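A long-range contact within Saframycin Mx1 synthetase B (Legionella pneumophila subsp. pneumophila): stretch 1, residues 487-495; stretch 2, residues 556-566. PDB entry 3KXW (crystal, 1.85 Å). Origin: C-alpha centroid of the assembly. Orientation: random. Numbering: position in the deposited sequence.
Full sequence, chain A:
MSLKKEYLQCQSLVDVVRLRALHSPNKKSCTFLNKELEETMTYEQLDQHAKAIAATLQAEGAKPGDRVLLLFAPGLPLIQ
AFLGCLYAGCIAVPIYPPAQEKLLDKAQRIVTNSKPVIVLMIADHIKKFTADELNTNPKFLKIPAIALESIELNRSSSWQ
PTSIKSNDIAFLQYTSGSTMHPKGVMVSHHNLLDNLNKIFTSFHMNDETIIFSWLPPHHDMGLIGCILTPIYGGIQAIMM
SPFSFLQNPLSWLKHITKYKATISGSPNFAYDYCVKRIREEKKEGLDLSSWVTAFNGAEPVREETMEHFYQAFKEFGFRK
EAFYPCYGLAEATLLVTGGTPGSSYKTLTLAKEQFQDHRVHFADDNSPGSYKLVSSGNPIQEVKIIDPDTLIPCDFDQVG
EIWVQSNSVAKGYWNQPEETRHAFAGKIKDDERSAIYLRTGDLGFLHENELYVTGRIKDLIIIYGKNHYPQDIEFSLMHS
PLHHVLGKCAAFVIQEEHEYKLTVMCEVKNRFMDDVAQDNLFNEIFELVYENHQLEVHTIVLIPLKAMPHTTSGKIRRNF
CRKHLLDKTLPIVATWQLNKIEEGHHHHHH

Stretch 1 (487-495) GKCAAFVIQ
Stretch 2 (556-566) IRRNFCRKHLL

Residues 487-495 form a β-strand and residues 556-566 an α-helix; both elements extend beyond these limits. Their axes approach to 7.7 Å and cross at -69°, the angle between their N-to-C directions being 69°, so the helix lies obliquely over one side of the strand. The register is set where Ala-490 CA lies 5.2 Å from Arg-558 CA. Helical phi/psi values stay near -65/-42, loosening to -92/-12 at His-564, and i to i+4 bonds run from Phe-560 N to Ile-556 O (3.0 Å) through Leu-566 N to Arg-562 O (3.3 Å). The contact buries 532 Å², both sides summed.

Gly-487 (phi/psi -102/-124) makes no contact. Lys-488 (-82/163) directs its CA-to-CB bond toward the helix, and its CB lies 4.0 Å from Arg-557 CD. With chi angles m, m, t, m, its chain brings CE over one face of the Arg-557 guanidinium, so the evidence here is for packing of aliphatic carbon against a flat group. Arg-557 (t, t, m, chi4 114°) also places CD 3.7 Å from Cys-489 O. The Cys-489 side chain (-143/165, chi1 p) points away from the helix.

Ala-490 (-152/145) points toward the helix at its nearest passage. Its CB is 4.0 Å from Arg-558 CA and 3.7 Å from Cys-561 SG (chi1 m); a methyl group suits this close backbone approach and packs against the compact sulfur side chain. Ala-491 (-129/142) points away, but its carbonyl O lies 3.3 Å from Arg-558 CD. Arg-558 leaves the helix sideways as t, t, m with chi4 128°, and its NE and NH2 are hydrogen-bonded elsewhere in the structure.

Phe-492 (-166/164, chi1 50°, p; chi2 94°) is buried and gives up 95 Å² to the helix, the largest share of any residue in either stretch. Its CE2 is 3.8 Å from Cys-561 CB, and its CZ is 4.1 Å from Leu-565 CD2, which meets the ring at its edge. Over one face lies Arg-562: Phe-492 CZ to Arg-562 CA is 3.9 Å, and Arg-562 CB makes a CH-pi contact 4.2 Å from the ring centroid, 17° off the normal. The broad ring thus accommodates both apolar neighbours and the arginine stem.

Val-493 (-109/134, chi1 t) points away and contributes its carbonyl. Arg-562 (t, t, m, chi4 -78°) starts sideways, but its end comes nearer the strand: NH2 donates to Val-493 O at 2.7 Å (139°), while NH1 adds a weak bond to Val-493 O at 3.2 Å (124°). The guanidinium meets this oxygen near its own plane and presents one face to Phe-492 CD1.

Ile-494 (-110/135, m, m) also starts sideways, bringing CD1 to 3.2 Å from Arg-562 NH1. Gln-495 (-97/126; t, t, chi3 7°) leads its side chain away, yet a water accepts from Gln-495 N at 3.0 Å and, weakly, from Arg-562 NH1 at 2.8 Å, extending the arginine's link along the strand.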

# COMPACT_ATOMS: atom_id res chain seq x y z
N GLY A 487 -8.83 26.67 14.11
CA GLY A 487 -9.74 27.54 13.38
C GLY A 487 -9.98 26.89 12.03
O GLY A 487 -10.39 25.72 11.95
N LYS A 488 -9.69 27.65 10.98
CA LYS A 488 -9.79 27.14 9.61
C LYS A 488 -8.56 26.35 9.17
O LYS A 488 -7.49 26.42 9.78
CB LYS A 488 -10.06 28.30 8.64
CG LYS A 488 -11.45 28.93 8.82
CD LYS A 488 -12.52 27.87 8.69
CE LYS A 488 -13.88 28.50 8.50
NZ LYS A 488 -14.12 29.52 9.56
N CYS A 489 -8.71 25.58 8.10
CA CYS A 489 -7.60 24.77 7.61
C CYS A 489 -7.60 24.71 6.08
O CYS A 489 -8.59 25.03 5.42
CB CYS A 489 -7.66 23.35 8.19
SG CYS A 489 -8.96 22.28 7.46
N ALA A 490 -6.48 24.28 5.53
CA ALA A 490 -6.35 24.14 4.09
C ALA A 490 -5.34 23.04 3.83
O ALA A 490 -4.41 22.86 4.60
CB ALA A 490 -5.90 25.45 3.47
N ALA A 491 -5.57 22.27 2.77
CA ALA A 491 -4.66 21.20 2.37
C ALA A 491 -4.34 21.36 0.89
O ALA A 491 -5.21 21.70 0.12
CB ALA A 491 -5.29 19.84 2.62
N PHE A 492 -3.10 21.10 0.51
CA PHE A 492 -2.71 21.24 -0.87
C PHE A 492 -1.38 20.57 -1.07
O PHE A 492 -0.66 20.32 -0.11
CB PHE A 492 -2.63 22.72 -1.28
CG PHE A 492 -1.83 23.57 -0.33
CD1 PHE A 492 -0.48 23.81 -0.56
CD2 PHE A 492 -2.42 24.11 0.79
CE1 PHE A 492 0.26 24.59 0.32
CE2 PHE A 492 -1.68 24.89 1.68
CZ PHE A 492 -0.34 25.13 1.43
N VAL A 493 -1.03 20.33 -2.32
CA VAL A 493 0.26 19.74 -2.64
C VAL A 493 1.18 20.75 -3.28
O VAL A 493 0.79 21.49 -4.19
CB VAL A 493 0.09 18.55 -3.61
CG1 VAL A 493 1.47 17.95 -3.95
CG2 VAL A 493 -0.79 17.51 -2.98
N ILE A 494 2.42 20.76 -2.79
CA ILE A 494 3.46 21.65 -3.27
C ILE A 494 4.48 20.83 -4.01
O ILE A 494 4.85 19.75 -3.54
CB ILE A 494 4.17 22.31 -2.06
CG1 ILE A 494 3.17 23.20 -1.33
CG2 ILE A 494 5.39 23.09 -2.48
CD1 ILE A 494 2.37 24.05 -2.27
N GLN A 495 4.92 21.29 -5.18
CA GLN A 495 6.06 20.64 -5.83
C GLN A 495 7.32 21.40 -5.48
O GLN A 495 7.38 22.61 -5.66
CB GLN A 495 5.91 20.55 -7.34
CG GLN A 495 6.99 19.66 -7.95
CD GLN A 495 7.02 19.70 -9.47
OE1 GLN A 495 6.32 20.48 -10.10
NE2 GLN A 495 7.85 18.84 -10.06
N ILE A 556 -10.44 29.50 -2.51
CA ILE A 556 -9.85 30.79 -2.20
C ILE A 556 -8.94 30.71 -0.97
O ILE A 556 -7.81 31.23 -0.96
CB ILE A 556 -10.96 31.86 -1.95
CG1 ILE A 556 -11.86 31.99 -3.19
CG2 ILE A 556 -10.35 33.19 -1.56
CD1 ILE A 556 -11.10 32.35 -4.45
N ARG A 557 -9.42 30.03 0.06
CA ARG A 557 -8.65 29.87 1.29
C ARG A 557 -7.36 29.12 1.00
O ARG A 557 -6.28 29.48 1.48
CB ARG A 557 -9.50 29.10 2.31
CG ARG A 557 -9.00 29.15 3.75
CD ARG A 557 -9.92 28.39 4.69
NE ARG A 557 -11.20 29.08 4.86
CZ ARG A 557 -12.37 28.59 4.45
NH1 ARG A 557 -12.43 27.40 3.85
NH2 ARG A 557 -13.48 29.29 4.64
N ARG A 558 -7.49 28.05 0.23
CA ARG A 558 -6.38 27.18 -0.13
C ARG A 558 -5.35 27.92 -0.97
O ARG A 558 -4.14 27.79 -0.76
CB ARG A 558 -6.97 26.03 -0.95
CG ARG A 558 -6.10 24.87 -1.21
CD ARG A 558 -6.92 23.73 -1.81
NE ARG A 558 -8.18 23.49 -1.10
CZ ARG A 558 -9.36 23.43 -1.69
NH1 ARG A 558 -9.46 23.57 -3.00
NH2 ARG A 558 -10.46 23.19 -0.99
N ASN A 559 -5.82 28.73 -1.92
CA ASN A 559 -4.91 29.52 -2.74
C ASN A 559 -4.14 30.57 -1.95
O ASN A 559 -2.98 30.84 -2.22
CB ASN A 559 -5.65 30.17 -3.91
CG ASN A 559 -6.14 29.16 -4.91
OD1 ASN A 559 -5.62 28.04 -4.97
ND2 ASN A 559 -7.15 29.53 -5.70
N PHE A 560 -4.80 31.15 -0.95
CA PHE A 560 -4.15 32.12 -0.08
C PHE A 560 -2.99 31.47 0.67
O PHE A 560 -1.89 32.02 0.72
CB PHE A 560 -5.15 32.73 0.91
CG PHE A 560 -4.51 33.53 2.01
CD1 PHE A 560 -4.41 34.91 1.92
CD2 PHE A 560 -3.98 32.90 3.13
CE1 PHE A 560 -3.80 35.66 2.93
CE2 PHE A 560 -3.37 33.64 4.14
CZ PHE A 560 -3.28 35.02 4.03
N CYS A 561 -3.25 30.29 1.25
CA CYS A 561 -2.25 29.59 2.04
C CYS A 561 -1.09 29.14 1.18
O CYS A 561 0.08 29.21 1.58
CB CYS A 561 -2.86 28.35 2.71
SG CYS A 561 -4.10 28.69 3.98
N ARG A 562 -1.40 28.64 -0.00
CA ARG A 562 -0.36 28.21 -0.91
C ARG A 562 0.54 29.39 -1.29
O ARG A 562 1.76 29.28 -1.30
CB ARG A 562 -0.97 27.57 -2.15
CG ARG A 562 0.03 27.24 -3.23
CD ARG A 562 -0.70 26.92 -4.53
NE ARG A 562 -1.26 25.57 -4.55
CZ ARG A 562 -0.53 24.47 -4.78
NH1 ARG A 562 0.78 24.57 -4.98
NH2 ARG A 562 -1.12 23.27 -4.80
N LYS A 563 -0.09 30.54 -1.56
CA LYS A 563 0.63 31.72 -2.03
C LYS A 563 1.48 32.38 -0.94
O LYS A 563 2.56 32.89 -1.22
CB LYS A 563 -0.33 32.75 -2.63
CG LYS A 563 0.30 34.14 -2.75
CD LYS A 563 -0.65 35.16 -3.37
CE LYS A 563 -0.00 36.54 -3.39
NZ LYS A 563 -0.27 37.27 -4.66
N HIS A 564 0.98 32.37 0.29
CA HIS A 564 1.71 33.01 1.38
C HIS A 564 2.67 32.10 2.13
O HIS A 564 3.50 32.56 2.90
CB HIS A 564 0.75 33.74 2.31
CG HIS A 564 0.08 34.92 1.68
ND1 HIS A 564 -1.18 34.85 1.12
CD2 HIS A 564 0.50 36.19 1.49
CE1 HIS A 564 -1.51 36.03 0.63
NE2 HIS A 564 -0.51 36.86 0.85
N LEU A 565 2.57 30.79 1.91
CA LEU A 565 3.62 29.90 2.34
C LEU A 565 4.80 30.15 1.42
O LEU A 565 5.96 30.17 1.84
CB LEU A 565 3.19 28.44 2.21
CG LEU A 565 3.97 27.45 3.06
CD1 LEU A 565 3.99 27.94 4.50
CD2 LEU A 565 3.35 26.07 2.99
N LEU A 566 4.48 30.35 0.14
CA LEU A 566 5.47 30.57 -0.91
C LEU A 566 6.14 31.95 -0.76
O LEU A 566 7.34 32.07 -0.98
CB LEU A 566 4.80 30.44 -2.28
CG LEU A 566 5.75 30.28 -3.47
CD1 LEU A 566 6.77 29.19 -3.17
CD2 LEU A 566 4.97 29.97 -4.73
O HOH W 1 3.26 23.69 -6.02